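Local coordinates for protein-disulfide isomerase (Novosphingobium aromaticivorans, PDB 3GMF) that probably acts as a thiol-disulfide oxidoreductase or isomerase of the thioredoxin superfamily, with a CxxC pair at the start of a helix, at residues 25-31 with 87-93; 54-58 with 79-83; 62-67 with 120-126. One frame throughout, in Å; residues are numbered along the deposited sequence. Where two conformers were deposited one is given.

After strand 7-10, the chain passes through strand 17-23 into the CxxC at the start of helix 28-46, then strand 51-57, helix 62-73 and helix 76-88. Interaction 1 closes a loop of 55 residues, bringing helices 76-88 and 90-93 back to the CxxC. Within that loop lies interaction 2, which seats helix 76-88 on strand 51-57; Tyr25 joins the two, its OH 2.7 Å from His83 ND1. Interaction 3 opens inside both loops and ends beyond them, crossing each; it ties helix 62-73 to the end of helix 113-123. Interactions 1 and 2 join the thioredoxin-fold part to the inserted helices, while interaction 3 lies within them. Tyr25 N meets Asp64 OD1 between interactions 1 and 3.

Interaction 1 of 3, residues 25-31 with 87-93; sequences YTCPHCS and MRSQAQW
Gln90 reaches across to the turn leading into helix 28-46. Its side chain is extended, CG swung opposite the backbone N (chi1 -170°), and Gln90 NE2 meets two carbonyls: Tyr25 O at 2.9 Å and Cys27 O at 3.0 Å. The second bond is nearly straight, 172°, and Cys27 O lies in the amide plane, yet the donor stands well above the carbonyl plane in both cases. Both amide hydrogens are thus spent on this turn, which fixes the flip of the amide, while OE1 rests against Ser31 CB. Ser31 in turn donates OG to Met87 O at 2.6 Å, pinning the start of helix 28-46 to the end of helix 76-88. Met87 crosses Tyr25 at about a right angle: Met87 SD lies 5.2 Å from the Tyr25 ring centroid, an oblique Met-aromatic contact, and Met87 CE packs 3.9 Å from Tyr25 CD1 and 3.8 Å from Cys30 CB. Trp93 turns its indole edge to Tyr25 O, with CH2 at 3.3 Å. Cys27, at the N-cap, accepts from Cys30 N through SG, consistent with a thioredoxin-type CxxC at a helix start. Val23 of strand 17-23 touches Cys30 and Met87, and helix 62-73 packs on Tyr25 and Thr26.

Interaction 2 of 3, residues 54-58 with 79-83; sequences EVRNF and FFTLH
At the interface between the thioredoxin-fold sheet and the helices inserted after strand 51-57, probably a DsbA-like helical domain, Val55 on the strand packs against three aromatic side chains of helix 76-88. The axes of strand 54-57 and helix 79-83 approach to 11.7 Å, at 58°. Val55 CG1, set anti to the backbone N (chi1 171°), sits over one face of the His83 imidazole, 4.0 Å from its centroid, in a CH-pi contact, and also meets the edge of the Phe79 ring at CZ, 4.1 Å away. Val55 CG2 approaches Phe80 CE1 obliquely at 3.6 Å, the side chains sliding past each other. An alanine here would take away both methyls and would probably open a gap between the rings, leaving the His83 face without its CH-pi partner. Asn57 comes from the opposite direction to Phe79, its OD1 4.1 Å from CE1 and the amide and ring planes 67° apart. No hydrogen bond crosses the contact: His83 ND1 pairs with Tyr25 OH, and Asn57 OD1 accepts from Asn72 ND2. Strand and helix therefore hold together by apolar contact, while these bonds to residues outside the contact probably fix how the imidazole and amide are turned.

Interaction 3 of 3, residues 62-67 with 120-126; sequences PIDMTV and IASDFRF
One face of the Phe124 ring takes Ile63 CG2 over its centre, 4.0 Å from the centroid and only 12° off the ring normal, a CH-pi contact; Ile120 O lies at the ring's edge, in plane. The Phe126 ring has Phe124 CB over one face, offset toward the rim, and receives Thr66 CG2 near its plane at the edge, with CD2 3.8 Å away. Helices 62-73 and 113-123 belong to the helical insertion between strands 51-57 and 171-174, consistent with a DsbA-like helical domain. The rings flank a Schellman motif at the end of helix 113-123, where Arg125 takes a positive phi of 58°, and the turn lets Phe124 and Phe126 both face helix 62-73. Ile63 crosses Phe124 at about a right angle and brings CD1 to within 3.5 Å of CZ. Val67 likewise crosses Phe126, its CG2 touching CZ at 3.5 Å. Ile120, near the end of helix 113-123, packs on the first turn of helix 62-73: CG2 meets the CB and OG1 of Thr66, and CD1 presses against Pro62 CB at 3.6 Å. Trp93 meets Phe126 edge-to-face, and Leu144 of helix 137-144 touches both Thr66 and Ala121. The hydroxyl in this apolar seam is satisfied within its own helix: Thr66 OG1, beside its backbone N (chi1 -56°), donates to Pro62 O at 2.8 Å, an oxygen that also accepts from Thr66 N.

Interaction 1 of 3, residues 25-31 with 87-93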
loop_
_atom_site.group_PDB
_atom_site.type_symbol
_atom_site.label_atom_id
_atom_site.label_comp_id
_atom_site.label_asym_id
_atom_site.label_seq_id
_atom_site.Cartn_x
_atom_site.Cartn_y
_atom_site.Cartn_z
ATOM N N TYR A 25 1.079 2.776 3.352
ATOM C CA TYR A 25 2.501 2.444 3.687
ATOM C C TYR A 25 3.009 3.044 4.987
ATOM O O TYR A 25 4.014 2.579 5.531
ATOM C CB TYR A 25 3.458 2.804 2.540
ATOM C CG TYR A 25 3.191 1.998 1.290
ATOM C CD1 TYR A 25 3.495 0.628 1.254
ATOM C CD2 TYR A 25 2.636 2.589 0.148
ATOM C CE1 TYR A 25 3.246 -0.136 0.124
ATOM C CE2 TYR A 25 2.373 1.811 -1.025
ATOM C CZ TYR A 25 2.688 0.452 -1.010
ATOM O OH TYR A 25 2.437 -0.306 -2.131
ATOM N N THR A 26 2.338 4.089 5.473
ATOM C CA THR A 26 2.798 4.785 6.698
ATOM C C THR A 26 2.025 4.367 7.945
ATOM O O THR A 26 2.213 4.934 9.030
ATOM C CB THR A 26 2.738 6.313 6.542
ATOM O OG1 THR A 26 1.400 6.714 6.167
ATOM C CG2 THR A 26 3.751 6.777 5.498
ATOM N N CYS A 27 1.138 3.384 7.785
ATOM C CA CYS A 27 0.255 2.945 8.870
ATOM C C CYS A 27 0.851 1.730 9.585
ATOM O O CYS A 27 1.146 0.711 8.952
ATOM C CB CYS A 27 -1.137 2.613 8.290
ATOM S SG CYS A 27 -2.240 1.763 9.440
ATOM N N PRO A 28 1.020 1.817 10.915
ATOM C CA PRO A 28 1.621 0.706 11.659
ATOM C C PRO A 28 0.713 -0.525 11.678
ATOM O O PRO A 28 1.201 -1.666 11.727
ATOM C CB PRO A 28 1.762 1.287 13.072
ATOM C CG PRO A 28 0.655 2.310 13.168
ATOM C CD PRO A 28 0.637 2.938 11.802
ATOM N N HIS A 29 -0.595 -0.297 11.606
ATOM C CA HIS A 29 -1.568 -1.401 11.574
ATOM C C HIS A 29 -1.461 -2.183 10.282
ATOM O O HIS A 29 -1.576 -3.403 10.284
ATOM C CB HIS A 29 -2.995 -0.883 11.774
ATOM C CG HIS A 29 -3.189 -0.098 13.035
ATOM N ND1 HIS A 29 -2.932 -0.621 14.283
ATOM C CD2 HIS A 29 -3.636 1.163 13.239
ATOM C CE1 HIS A 29 -3.210 0.285 15.204
ATOM N NE2 HIS A 29 -3.641 1.376 14.597
ATOM N N CYS A 30 -1.221 -1.495 9.169
ATOM C CA CYS A 30 -1.057 -2.168 7.880
ATOM C C CYS A 30 0.218 -2.999 7.825
ATOM O O CYS A 30 0.215 -4.099 7.257
ATOM C CB CYS A 30 -1.047 -1.162 6.735
ATOM S SG CYS A 30 -2.670 -0.419 6.512
ATOM N N SER A 31 1.300 -2.474 8.409
ATOM C CA SER A 31 2.546 -3.244 8.509
ATOM C C SER A 31 2.336 -4.522 9.319
ATOM O O SER A 31 2.640 -5.625 8.841
ATOM C CB SER A 31 3.668 -2.403 9.114
ATOM O OG SER A 31 4.839 -3.197 9.282
ATOM N N MET A 87 5.995 -2.929 3.470
ATOM C CA MET A 87 5.135 -3.183 4.624
ATOM C C MET A 87 5.858 -3.973 5.709
ATOM O O MET A 87 5.826 -3.584 6.877
ATOM C CB MET A 87 3.848 -3.909 4.226
ATOM C CG MET A 87 2.823 -3.036 3.536
ATOM S SD MET A 87 2.224 -1.593 4.501
ATOM C CE MET A 87 0.859 -1.184 3.433
ATOM N N ARG A 88 6.501 -5.083 5.326
ATOM C CA ARG A 88 7.236 -5.901 6.292
ATOM C C ARG A 88 8.412 -5.171 6.931
ATOM O O ARG A 88 8.675 -5.346 8.128
ATOM C CB ARG A 88 7.724 -7.217 5.657
ATOM C CG ARG A 88 6.604 -8.212 5.449
ATOM C CD ARG A 88 7.182 -9.578 5.057
ATOM N NE ARG A 88 6.198 -10.641 5.232
ATOM C CZ ARG A 88 6.085 -11.378 6.335
ATOM N NH1 ARG A 88 5.159 -12.325 6.408
ATOM N NH2 ARG A 88 6.896 -11.173 7.364
ATOM N N SER A 89 9.098 -4.332 6.163
ATOM C CA SER A 89 10.280 -3.644 6.680
ATOM C C SER A 89 9.988 -2.210 7.126
ATOM O O SER A 89 10.913 -1.401 7.259
ATOM C CB SER A 89 11.419 -3.658 5.655
ATOM O OG SER A 89 11.158 -2.758 4.595
ATOM N N GLN A 90 8.710 -1.902 7.367
ATOM C CA GLN A 90 8.314 -0.547 7.777
ATOM C C GLN A 90 9.141 0.023 8.925
ATOM O O GLN A 90 9.612 1.157 8.832
ATOM C CB GLN A 90 6.841 -0.495 8.157
ATOM C CG GLN A 90 6.307 0.928 8.353
ATOM C CD GLN A 90 4.917 0.908 8.903
ATOM O OE1 GLN A 90 4.714 0.654 10.089
ATOM N NE2 GLN A 90 3.934 1.121 8.036
ATOM N N ALA A 91 9.339 -0.762 9.987
ATOM C CA ALA A 91 10.114 -0.281 11.147
ATOM C C ALA A 91 11.541 0.137 10.780
ATOM O O ALA A 91 12.099 1.044 11.399
ATOM C CB ALA A 91 10.115 -1.302 12.273
ATOM N N GLN A 92 12.103 -0.485 9.745
ATOM C CA GLN A 92 13.452 -0.168 9.282
ATOM C C GLN A 92 13.555 1.160 8.533
ATOM O O GLN A 92 14.614 1.795 8.582
ATOM C CB GLN A 92 14.058 -1.287 8.402
ATOM C CG GLN A 92 13.593 -2.735 8.658
ATOM C CD GLN A 92 13.603 -3.159 10.122
ATOM O OE1 GLN A 92 14.594 -2.982 10.836
ATOM N NE2 GLN A 92 12.487 -3.741 10.570
ATOM N N TRP A 93 12.496 1.576 7.823
ATOM C CA TRP A 93 12.587 2.798 7.020
ATOM C C TRP A 93 11.796 3.988 7.560
ATOM O O TRP A 93 12.069 5.121 7.178
ATOM C CB TRP A 93 12.252 2.587 5.516
ATOM C CG TRP A 93 10.826 2.103 5.232
ATOM C CD1 TRP A 93 10.436 0.809 5.004
ATOM C CD2 TRP A 93 9.627 2.898 5.152
ATOM N NE1 TRP A 93 9.079 0.748 4.771
ATOM C CE2 TRP A 93 8.553 2.007 4.882
ATOM C CE3 TRP A 93 9.353 4.269 5.295
ATOM C CZ2 TRP A 93 7.224 2.445 4.745
ATOM C CZ3 TRP A 93 8.030 4.703 5.163
ATOM C CH2 TRP A 93 6.985 3.789 4.891
#

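Interaction 2 of 3, residues 54-58 with 79-83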
loop_
_atom_site.group_PDB
_atom_site.type_symbol
_atom_site.label_atom_id
_atom_site.label_comp_id
_atom_site.label_asym_id
_atom_site.label_seq_id
_atom_site.Cartn_x
_atom_site.Cartn_y
_atom_site.Cartn_z
ATOM N N GLU A 54 -7.362 -8.009 -3.807
ATOM C CA GLU A 54 -7.189 -6.772 -4.523
ATOM C C GLU A 54 -6.626 -5.737 -3.553
ATOM O O GLU A 54 -7.318 -5.304 -2.635
ATOM C CB GLU A 54 -8.516 -6.285 -5.070
ATOM C CG GLU A 54 -8.416 -5.044 -5.910
ATOM C CD GLU A 54 -9.753 -4.703 -6.535
ATOM O OE1 GLU A 54 -10.553 -5.632 -6.797
ATOM O OE2 GLU A 54 -10.001 -3.517 -6.765
ATOM N N VAL A 55 -5.372 -5.369 -3.745
ATOM C CA VAL A 55 -4.717 -4.401 -2.866
ATOM C C VAL A 55 -4.932 -3.028 -3.449
ATOM O O VAL A 55 -4.620 -2.780 -4.612
ATOM C CB VAL A 55 -3.217 -4.720 -2.709
ATOM C CG1 VAL A 55 -2.480 -3.593 -1.975
ATOM C CG2 VAL A 55 -3.063 -6.038 -1.972
ATOM N N ARG A 56 -5.524 -2.160 -2.643
ATOM C CA ARG A 56 -5.667 -0.776 -3.053
ATOM C C ARG A 56 -4.803 0.121 -2.186
ATOM O O ARG A 56 -4.792 0.028 -0.945
ATOM C CB ARG A 56 -7.119 -0.322 -3.047
ATOM C CG ARG A 56 -8.018 -1.104 -3.999
ATOM C CD ARG A 56 -9.432 -0.624 -3.832
ATOM N NE ARG A 56 -10.380 -1.417 -4.603
ATOM C CZ ARG A 56 -11.657 -1.096 -4.767
ATOM N NH1 ARG A 56 -12.146 0.021 -4.235
ATOM N NH2 ARG A 56 -12.440 -1.888 -5.472
ATOM N N ASN A 57 -4.041 0.974 -2.866
ATOM C CA ASN A 57 -3.198 1.946 -2.177
ATOM C C ASN A 57 -4.063 3.102 -1.712
ATOM O O ASN A 57 -4.474 3.965 -2.495
ATOM C CB ASN A 57 -2.072 2.440 -3.080
ATOM C CG ASN A 57 -1.159 1.326 -3.525
ATOM O OD1 ASN A 57 -1.059 1.021 -4.715
ATOM N ND2 ASN A 57 -0.489 0.714 -2.582
ATOM N N PHE A 58 -4.344 3.102 -0.419
ATOM C CA PHE A 58 -5.122 4.171 0.184
ATOM C C PHE A 58 -4.090 5.169 0.704
ATOM O O PHE A 58 -3.523 4.983 1.789
ATOM C CB PHE A 58 -5.961 3.616 1.325
ATOM C CG PHE A 58 -6.903 4.615 1.918
ATOM C CD1 PHE A 58 -8.091 4.927 1.278
ATOM C CD2 PHE A 58 -6.586 5.258 3.122
ATOM C CE1 PHE A 58 -8.965 5.866 1.828
ATOM C CE2 PHE A 58 -7.453 6.191 3.694
ATOM C CZ PHE A 58 -8.640 6.493 3.050
ATOM N N PHE A 79 5.179 -5.786 -8.351
ATOM C CA PHE A 79 4.404 -5.029 -7.323
ATOM C C PHE A 79 4.367 -5.712 -5.984
ATOM O O PHE A 79 4.704 -5.094 -4.967
ATOM C CB PHE A 79 2.946 -4.751 -7.741
ATOM C CG PHE A 79 2.125 -4.103 -6.636
ATOM C CD1 PHE A 79 2.240 -2.735 -6.383
ATOM C CD2 PHE A 79 1.276 -4.872 -5.822
ATOM C CE1 PHE A 79 1.506 -2.132 -5.347
ATOM C CE2 PHE A 79 0.534 -4.272 -4.782
ATOM C CZ PHE A 79 0.664 -2.906 -4.552
ATOM N N PHE A 80 3.904 -6.963 -5.971
ATOM C CA PHE A 80 3.585 -7.619 -4.704
ATOM C C PHE A 80 4.796 -7.866 -3.829
ATOM O O PHE A 80 4.700 -7.708 -2.611
ATOM C CB PHE A 80 2.728 -8.875 -4.910
ATOM C CG PHE A 80 1.270 -8.572 -5.059
ATOM C CD1 PHE A 80 0.477 -8.369 -3.930
ATOM C CD2 PHE A 80 0.689 -8.447 -6.319
ATOM C CE1 PHE A 80 -0.868 -8.067 -4.052
ATOM C CE2 PHE A 80 -0.680 -8.136 -6.449
ATOM C CZ PHE A 80 -1.446 -7.946 -5.312
ATOM N N THR A 81 5.936 -8.217 -4.436
ATOM C CA THR A 81 7.172 -8.376 -3.667
ATOM C C THR A 81 7.615 -7.048 -3.057
ATOM O O THR A 81 7.998 -6.993 -1.896
ATOM C CB THR A 81 8.333 -9.007 -4.475
ATOM O OG1 THR A 81 8.351 -8.486 -5.811
ATOM C CG2 THR A 81 8.175 -10.512 -4.517
ATOM N N LEU A 82 7.523 -5.981 -3.836
ATOM C CA LEU A 82 7.943 -4.660 -3.385
ATOM C C LEU A 82 6.998 -4.062 -2.323
ATOM O O LEU A 82 7.462 -3.523 -1.303
ATOM C CB LEU A 82 8.068 -3.731 -4.587
ATOM C CG LEU A 82 8.927 -2.476 -4.391
ATOM C CD1 LEU A 82 10.262 -2.793 -3.683
ATOM C CD2 LEU A 82 9.147 -1.824 -5.736
ATOM N N HIS A 83 5.700 -4.149 -2.581
ATOM C CA HIS A 83 4.655 -3.760 -1.628
ATOM C C HIS A 83 4.842 -4.476 -0.291
ATOM O O HIS A 83 4.846 -3.839 0.757
ATOM C CB HIS A 83 3.271 -4.055 -2.228
ATOM C CG HIS A 83 2.128 -3.878 -1.269
ATOM N ND1 HIS A 83 1.534 -2.652 -1.036
ATOM C CD2 HIS A 83 1.464 -4.770 -0.497
ATOM C CE1 HIS A 83 0.562 -2.801 -0.151
ATOM N NE2 HIS A 83 0.492 -4.081 0.182
#

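Interaction 3 of 3, residues 62-67 with 120-126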
loop_
_atom_site.group_PDB
_atom_site.type_symbol
_atom_site.label_atom_id
_atom_site.label_comp_id
_atom_site.label_asym_id
_atom_site.label_seq_id
_atom_site.Cartn_x
_atom_site.Cartn_y
_atom_site.Cartn_z
ATOM N N PRO A 62 1.959 12.535 2.172
ATOM C CA PRO A 62 2.917 12.567 1.071
ATOM C C PRO A 62 4.059 11.540 1.202
ATOM O O PRO A 62 4.701 11.244 0.201
ATOM C CB PRO A 62 3.469 14.007 1.107
ATOM C CG PRO A 62 2.529 14.756 1.978
ATOM C CD PRO A 62 1.997 13.774 2.971
ATOM N N ILE A 63 4.324 11.055 2.417
ATOM C CA ILE A 63 5.343 9.989 2.603
ATOM C C ILE A 63 4.828 8.665 2.001
ATOM O O ILE A 63 5.511 8.002 1.200
ATOM C CB ILE A 63 5.703 9.821 4.075
ATOM C CG1 ILE A 63 6.286 11.129 4.614
ATOM C CG2 ILE A 63 6.808 8.734 4.268
ATOM C CD1 ILE A 63 6.210 11.196 6.131
ATOM N N ASP A 64 3.608 8.314 2.393
ATOM C CA ASP A 64 2.803 7.242 1.762
ATOM C C ASP A 64 2.785 7.378 0.232
ATOM O O ASP A 64 3.072 6.414 -0.488
ATOM C CB ASP A 64 1.377 7.351 2.320
ATOM C CG ASP A 64 0.569 6.064 2.174
ATOM O OD1 ASP A 64 1.062 5.052 1.617
ATOM O OD2 ASP A 64 -0.595 6.083 2.641
ATOM N N MET A 65 2.466 8.586 -0.247
ATOM C CA MET A 65 2.436 8.867 -1.696
ATOM C C MET A 65 3.776 8.523 -2.347
ATOM O O MET A 65 3.806 7.942 -3.425
ATOM C CB MET A 65 2.076 10.335 -1.990
ATOM C CG MET A 65 1.938 10.604 -3.510
ATOM S SD MET A 65 0.666 9.635 -4.439
ATOM C CE MET A 65 -0.726 10.719 -4.091
ATOM N N THR A 66 4.873 8.923 -1.694
ATOM C CA THR A 66 6.222 8.679 -2.238
ATOM C C THR A 66 6.483 7.175 -2.378
ATOM O O THR A 66 6.950 6.714 -3.416
ATOM C CB THR A 66 7.298 9.353 -1.357
ATOM O OG1 THR A 66 7.022 10.755 -1.244
ATOM C CG2 THR A 66 8.727 9.153 -1.951
ATOM N N VAL A 67 6.162 6.412 -1.332
ATOM C CA VAL A 67 6.283 4.944 -1.411
ATOM C C VAL A 67 5.378 4.336 -2.502
ATOM O O VAL A 67 5.808 3.468 -3.276
ATOM C CB VAL A 67 5.997 4.302 -0.062
ATOM C CG1 VAL A 67 6.119 2.804 -0.191
ATOM C CG2 VAL A 67 6.994 4.826 0.962
ATOM N N ILE A 120 11.355 14.108 0.729
ATOM C CA ILE A 120 10.945 12.925 1.465
ATOM C C ILE A 120 11.833 11.721 1.125
ATOM O O ILE A 120 12.286 10.997 2.023
ATOM C CB ILE A 120 9.463 12.596 1.186
ATOM C CG1 ILE A 120 8.581 13.652 1.849
ATOM C CG2 ILE A 120 9.097 11.212 1.724
ATOM C CD1 ILE A 120 7.075 13.569 1.420
ATOM N N ALA A 121 12.049 11.503 -0.166
ATOM C CA ALA A 121 12.865 10.361 -0.610
ATOM C C ALA A 121 14.280 10.473 -0.023
ATOM O O ALA A 121 14.899 9.464 0.330
ATOM C CB ALA A 121 12.914 10.295 -2.090
ATOM N N SER A 122 14.770 11.708 0.084
ATOM C CA SER A 122 16.056 11.964 0.719
ATOM C C SER A 122 16.038 11.656 2.218
ATOM O O SER A 122 16.843 10.843 2.709
ATOM C CB SER A 122 16.502 13.402 0.480
ATOM O OG SER A 122 17.825 13.581 0.951
ATOM N N ASP A 123 15.109 12.283 2.939
ATOM C CA ASP A 123 14.980 12.091 4.386
ATOM C C ASP A 123 14.750 10.649 4.801
ATOM O O ASP A 123 15.243 10.223 5.848
ATOM C CB ASP A 123 13.851 12.948 4.970
ATOM C CG ASP A 123 14.141 14.438 4.924
ATOM O OD1 ASP A 123 15.278 14.865 4.612
ATOM O OD2 ASP A 123 13.208 15.200 5.221
ATOM N N PHE A 124 13.988 9.900 3.995
ATOM C CA PHE A 124 13.642 8.519 4.322
ATOM C C PHE A 124 14.591 7.504 3.690
ATOM O O PHE A 124 14.421 6.297 3.857
ATOM C CB PHE A 124 12.170 8.229 3.993
ATOM C CG PHE A 124 11.213 8.851 4.975
ATOM C CD1 PHE A 124 10.728 8.102 6.039
ATOM C CD2 PHE A 124 10.828 10.195 4.848
ATOM C CE1 PHE A 124 9.841 8.661 6.977
ATOM C CE2 PHE A 124 9.967 10.766 5.768
ATOM C CZ PHE A 124 9.465 9.999 6.835
ATOM N N ARG A 125 15.611 8.026 3.004
ATOM C CA ARG A 125 16.682 7.207 2.427
ATOM C C ARG A 125 16.180 6.151 1.441
ATOM O O ARG A 125 16.624 4.991 1.450
ATOM C CB ARG A 125 17.545 6.579 3.534
ATOM C CG ARG A 125 18.430 7.578 4.280
ATOM C CD ARG A 125 19.080 6.935 5.517
ATOM N NE ARG A 125 19.542 5.562 5.274
ATOM C CZ ARG A 125 20.717 5.225 4.737
ATOM N NH1 ARG A 125 21.594 6.154 4.366
ATOM N NH2 ARG A 125 21.016 3.942 4.565
ATOM N N PHE A 126 15.242 6.561 0.587
ATOM C CA PHE A 126 14.634 5.631 -0.368
ATOM C C PHE A 126 15.571 5.280 -1.546
ATOM O O PHE A 126 15.429 4.233 -2.182
ATOM C CB PHE A 126 13.297 6.200 -0.859
ATOM C CG PHE A 126 12.196 6.130 0.171
ATOM C CD1 PHE A 126 12.231 5.187 1.200
ATOM C CD2 PHE A 126 11.090 6.986 0.083
ATOM C CE1 PHE A 126 11.184 5.099 2.152
ATOM C CE2 PHE A 126 10.049 6.911 1.009
ATOM C CZ PHE A 126 10.096 5.963 2.054
#